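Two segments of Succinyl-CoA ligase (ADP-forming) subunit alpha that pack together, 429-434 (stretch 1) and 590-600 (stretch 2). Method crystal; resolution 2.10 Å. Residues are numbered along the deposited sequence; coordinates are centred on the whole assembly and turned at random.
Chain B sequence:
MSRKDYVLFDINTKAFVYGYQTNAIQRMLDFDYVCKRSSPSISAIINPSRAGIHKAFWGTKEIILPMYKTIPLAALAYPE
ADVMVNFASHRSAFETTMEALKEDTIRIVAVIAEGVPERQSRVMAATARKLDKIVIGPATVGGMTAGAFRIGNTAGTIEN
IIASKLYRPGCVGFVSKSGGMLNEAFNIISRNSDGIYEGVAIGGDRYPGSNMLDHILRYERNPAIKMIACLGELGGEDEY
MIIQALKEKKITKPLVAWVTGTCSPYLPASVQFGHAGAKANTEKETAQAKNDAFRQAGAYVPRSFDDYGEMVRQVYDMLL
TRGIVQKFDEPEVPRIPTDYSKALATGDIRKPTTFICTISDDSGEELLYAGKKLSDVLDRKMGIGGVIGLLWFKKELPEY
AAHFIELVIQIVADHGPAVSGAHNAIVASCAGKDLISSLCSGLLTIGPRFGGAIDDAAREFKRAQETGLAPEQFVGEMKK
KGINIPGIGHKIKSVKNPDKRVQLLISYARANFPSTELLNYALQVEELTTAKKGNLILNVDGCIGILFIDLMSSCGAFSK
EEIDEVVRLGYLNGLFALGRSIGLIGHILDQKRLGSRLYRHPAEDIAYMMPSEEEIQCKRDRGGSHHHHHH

Stretch 1 (429-434) SCAGKD
Stretch 2 590-600: DQKRLGSRLYR

Two segments of one chain, at least 159 residues apart where they touch, bury 413 Å² between them. Stretch 1 is the end of a helix, Ser429 and Cys430, followed by a turn. Stretch 2 starts in a helix at Asp590, breaks at Gly595 in a Schellman motif (phi/psi 67/37), and runs on in extended form through Arg600. The Schellman bonds are Gly595 N to Lys592 O, 3.1 Å, and Ser596 N to Gln591 O, 3.2 Å.

Ser429 is helical (-61/-42) and lies against the helix of stretch 2, its CA 6.5 Å from Gln591 CA. Its CB points toward that helix with chi1 t. Ser429 OG lies 3.8 Å from Gln591 CB and 3.5 Å from Lys592 CG. Ser429 O accepts the backbone N of Gly432 at 3.0 Å, closing the turn. It also takes a weak bond from Lys592 NZ at 3.4 Å. The O of water 1 lies 3.2 Å from Ser429 O and 3.3 Å from Ser596 O and can donate to either, though with atoms elsewhere in the structure counted it has more acceptors in reach than protons.

Cys430 (-67/-24, chi1 m) has the largest covered area, 106 Å². Its CA is 4.8 Å from Leu598 CA. Its SG packs 3.6 Å from Ser596 CB and 3.9 Å from Gln591 OE1. That oxygen accepts Ser596 OG at 2.6 Å, which ties the last helical turn to the residue after Gly595. Gln591 is m at chi1 and chi2, and Ser596 is m. Cys430 CB approaches Arg597 O to 3.2 Å. Cys430 O receives a CA-H...O contact from Leu598 CA at 3.3 Å. Leu598 N is 3.4 Å from Cys430 O, but the angle is too poor for a hydrogen bond.

Ala431 (-84/9) is the first residue to leave helical geometry. Its CB points sideways and meets Leu598 CD1 at 4.0 Å in an apolar contact. Leu598 (-54/135) has its CB pointing away overall; with chi1 t and chi2 p, its end comes nearer stretch 1.

Gly432 turns the chain with positive phi (73/24), a conformation that favours glycine. Its C is 3.8 Å from Lys592 NZ.

Lys433 (-79/153) points its CB away, with all four chi angles m. Its backbone oxygen takes the shorter of the two hydrogen bonds across the contact: Lys592 NZ donates to Lys433 O at 2.7 Å. Lys592 is m, t, t, m; its CB points sideways, but the chain is extended at chi2 and chi3, then bends at chi4, and its amine reaches the turn of stretch 1.

Asp434 (-65/165, chi1 p) points away and caps the helix that follows.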

# COMPACT_ATOMS: atom_id res chain seq x y z
N SER B 429 9.91 -8.41 -1.59
CA SER B 429 10.23 -9.36 -2.69
C SER B 429 10.87 -10.63 -2.12
O SER B 429 10.51 -11.72 -2.51
CB SER B 429 11.13 -8.72 -3.74
OG SER B 429 11.13 -9.47 -4.95
N CYS B 430 11.78 -10.49 -1.16
CA CYS B 430 12.44 -11.61 -0.49
C CYS B 430 11.42 -12.43 0.36
O CYS B 430 11.63 -13.61 0.59
CB CYS B 430 13.61 -11.12 0.37
SG CYS B 430 15.02 -10.52 -0.59
N ALA B 431 10.32 -11.79 0.78
CA ALA B 431 9.25 -12.45 1.52
C ALA B 431 8.27 -13.16 0.55
O ALA B 431 7.21 -13.63 0.98
CB ALA B 431 8.52 -11.45 2.40
N GLY B 432 8.64 -13.21 -0.73
CA GLY B 432 7.89 -13.86 -1.79
C GLY B 432 6.66 -13.13 -2.20
O GLY B 432 5.74 -13.74 -2.73
N LYS B 433 6.61 -11.82 -1.98
CA LYS B 433 5.43 -11.05 -2.39
C LYS B 433 5.43 -10.75 -3.90
O LYS B 433 6.49 -10.67 -4.50
CB LYS B 433 5.28 -9.77 -1.56
CG LYS B 433 4.96 -10.05 -0.06
CD LYS B 433 3.83 -10.97 0.20
CE LYS B 433 2.47 -10.58 -0.36
NZ LYS B 433 1.96 -9.35 0.24
N ASP B 434 4.23 -10.57 -4.50
CA ASP B 434 4.10 -10.23 -5.91
C ASP B 434 4.71 -8.83 -6.16
O ASP B 434 4.94 -8.11 -5.20
CB ASP B 434 2.59 -10.25 -6.32
CG ASP B 434 1.77 -9.28 -5.49
OD1 ASP B 434 1.50 -9.59 -4.29
OD2 ASP B 434 1.53 -8.19 -5.97
N ASP B 590 14.91 -8.24 -9.68
CA ASP B 590 16.28 -8.67 -9.47
C ASP B 590 16.32 -9.73 -8.37
O ASP B 590 16.94 -10.77 -8.58
CB ASP B 590 17.18 -7.47 -9.14
CG ASP B 590 18.69 -7.74 -9.17
OD1 ASP B 590 19.12 -8.63 -9.91
OD2 ASP B 590 19.45 -7.01 -8.49
N GLN B 591 15.63 -9.51 -7.23
CA GLN B 591 15.57 -10.48 -6.13
C GLN B 591 14.82 -11.75 -6.59
O GLN B 591 15.21 -12.85 -6.23
CB GLN B 591 14.95 -9.84 -4.86
CG GLN B 591 15.70 -8.58 -4.32
CD GLN B 591 17.16 -8.85 -4.09
OE1 GLN B 591 17.50 -9.85 -3.47
NE2 GLN B 591 18.06 -8.06 -4.65
N LYS B 592 13.79 -11.61 -7.43
CA LYS B 592 13.08 -12.73 -7.98
C LYS B 592 14.00 -13.57 -8.89
O LYS B 592 14.09 -14.77 -8.65
CB LYS B 592 11.75 -12.27 -8.62
CG LYS B 592 10.77 -11.89 -7.44
CD LYS B 592 9.33 -11.66 -7.78
CE LYS B 592 8.52 -11.22 -6.56
NZ LYS B 592 8.63 -12.14 -5.34
N ARG B 593 14.79 -12.93 -9.80
CA ARG B 593 15.76 -13.63 -10.66
C ARG B 593 16.83 -14.37 -9.84
O ARG B 593 17.19 -15.49 -10.17
CB ARG B 593 16.42 -12.67 -11.67
CG ARG B 593 15.43 -12.16 -12.77
CD ARG B 593 16.17 -11.36 -13.88
NE ARG B 593 16.96 -10.25 -13.36
CZ ARG B 593 16.56 -8.98 -13.29
NH1 ARG B 593 17.33 -8.07 -12.75
NH2 ARG B 593 15.38 -8.62 -13.76
N LEU B 594 17.35 -13.73 -8.80
CA LEU B 594 18.36 -14.29 -7.92
C LEU B 594 17.84 -15.43 -7.01
O LEU B 594 18.66 -16.16 -6.46
CB LEU B 594 18.97 -13.17 -7.01
CG LEU B 594 19.72 -12.04 -7.69
CD1 LEU B 594 19.92 -10.85 -6.74
CD2 LEU B 594 21.04 -12.53 -8.28
N GLY B 595 16.52 -15.57 -6.84
CA GLY B 595 15.92 -16.58 -5.97
C GLY B 595 16.25 -16.29 -4.51
O GLY B 595 16.51 -17.20 -3.73
N SER B 596 16.27 -14.98 -4.16
CA SER B 596 16.61 -14.50 -2.81
C SER B 596 15.71 -15.06 -1.75
O SER B 596 14.51 -15.21 -1.98
CB SER B 596 16.57 -12.98 -2.77
OG SER B 596 17.60 -12.48 -3.61
N ARG B 597 16.28 -15.31 -0.56
CA ARG B 597 15.54 -15.89 0.56
C ARG B 597 14.90 -14.81 1.40
O ARG B 597 15.30 -13.66 1.28
CB ARG B 597 16.50 -16.71 1.48
CG ARG B 597 17.39 -17.77 0.82
CD ARG B 597 16.82 -18.41 -0.43
NE ARG B 597 15.62 -19.19 -0.17
CZ ARG B 597 14.69 -19.45 -1.09
NH1 ARG B 597 14.83 -19.00 -2.33
NH2 ARG B 597 13.63 -20.18 -0.77
N LEU B 598 14.00 -15.21 2.34
CA LEU B 598 13.34 -14.36 3.31
C LEU B 598 14.41 -13.58 4.11
O LEU B 598 15.40 -14.14 4.59
CB LEU B 598 12.51 -15.26 4.27
CG LEU B 598 11.74 -14.59 5.43
CD1 LEU B 598 10.56 -13.85 4.91
CD2 LEU B 598 11.27 -15.60 6.43
N TYR B 599 14.18 -12.28 4.30
CA TYR B 599 15.11 -11.47 5.08
C TYR B 599 14.67 -11.47 6.53
O TYR B 599 13.47 -11.37 6.79
CB TYR B 599 15.08 -10.03 4.59
CG TYR B 599 16.01 -9.08 5.32
CD1 TYR B 599 17.39 -9.21 5.25
CD2 TYR B 599 15.50 -8.02 6.09
CE1 TYR B 599 18.25 -8.35 5.93
CE2 TYR B 599 16.36 -7.10 6.70
CZ TYR B 599 17.73 -7.26 6.60
OH TYR B 599 18.61 -6.43 7.24
N ARG B 600 15.62 -11.48 7.45
CA ARG B 600 15.38 -11.30 8.86
C ARG B 600 16.49 -10.34 9.29
O ARG B 600 17.64 -10.59 8.96
CB ARG B 600 15.42 -12.62 9.63
CG ARG B 600 14.39 -12.61 10.79
CD ARG B 600 14.66 -13.66 11.85
NE ARG B 600 13.50 -13.86 12.73
CZ ARG B 600 13.47 -13.46 14.00
NH1 ARG B 600 14.52 -12.85 14.55
NH2 ARG B 600 12.39 -13.67 14.75
O HOH W 1 12.93 -13.18 -4.00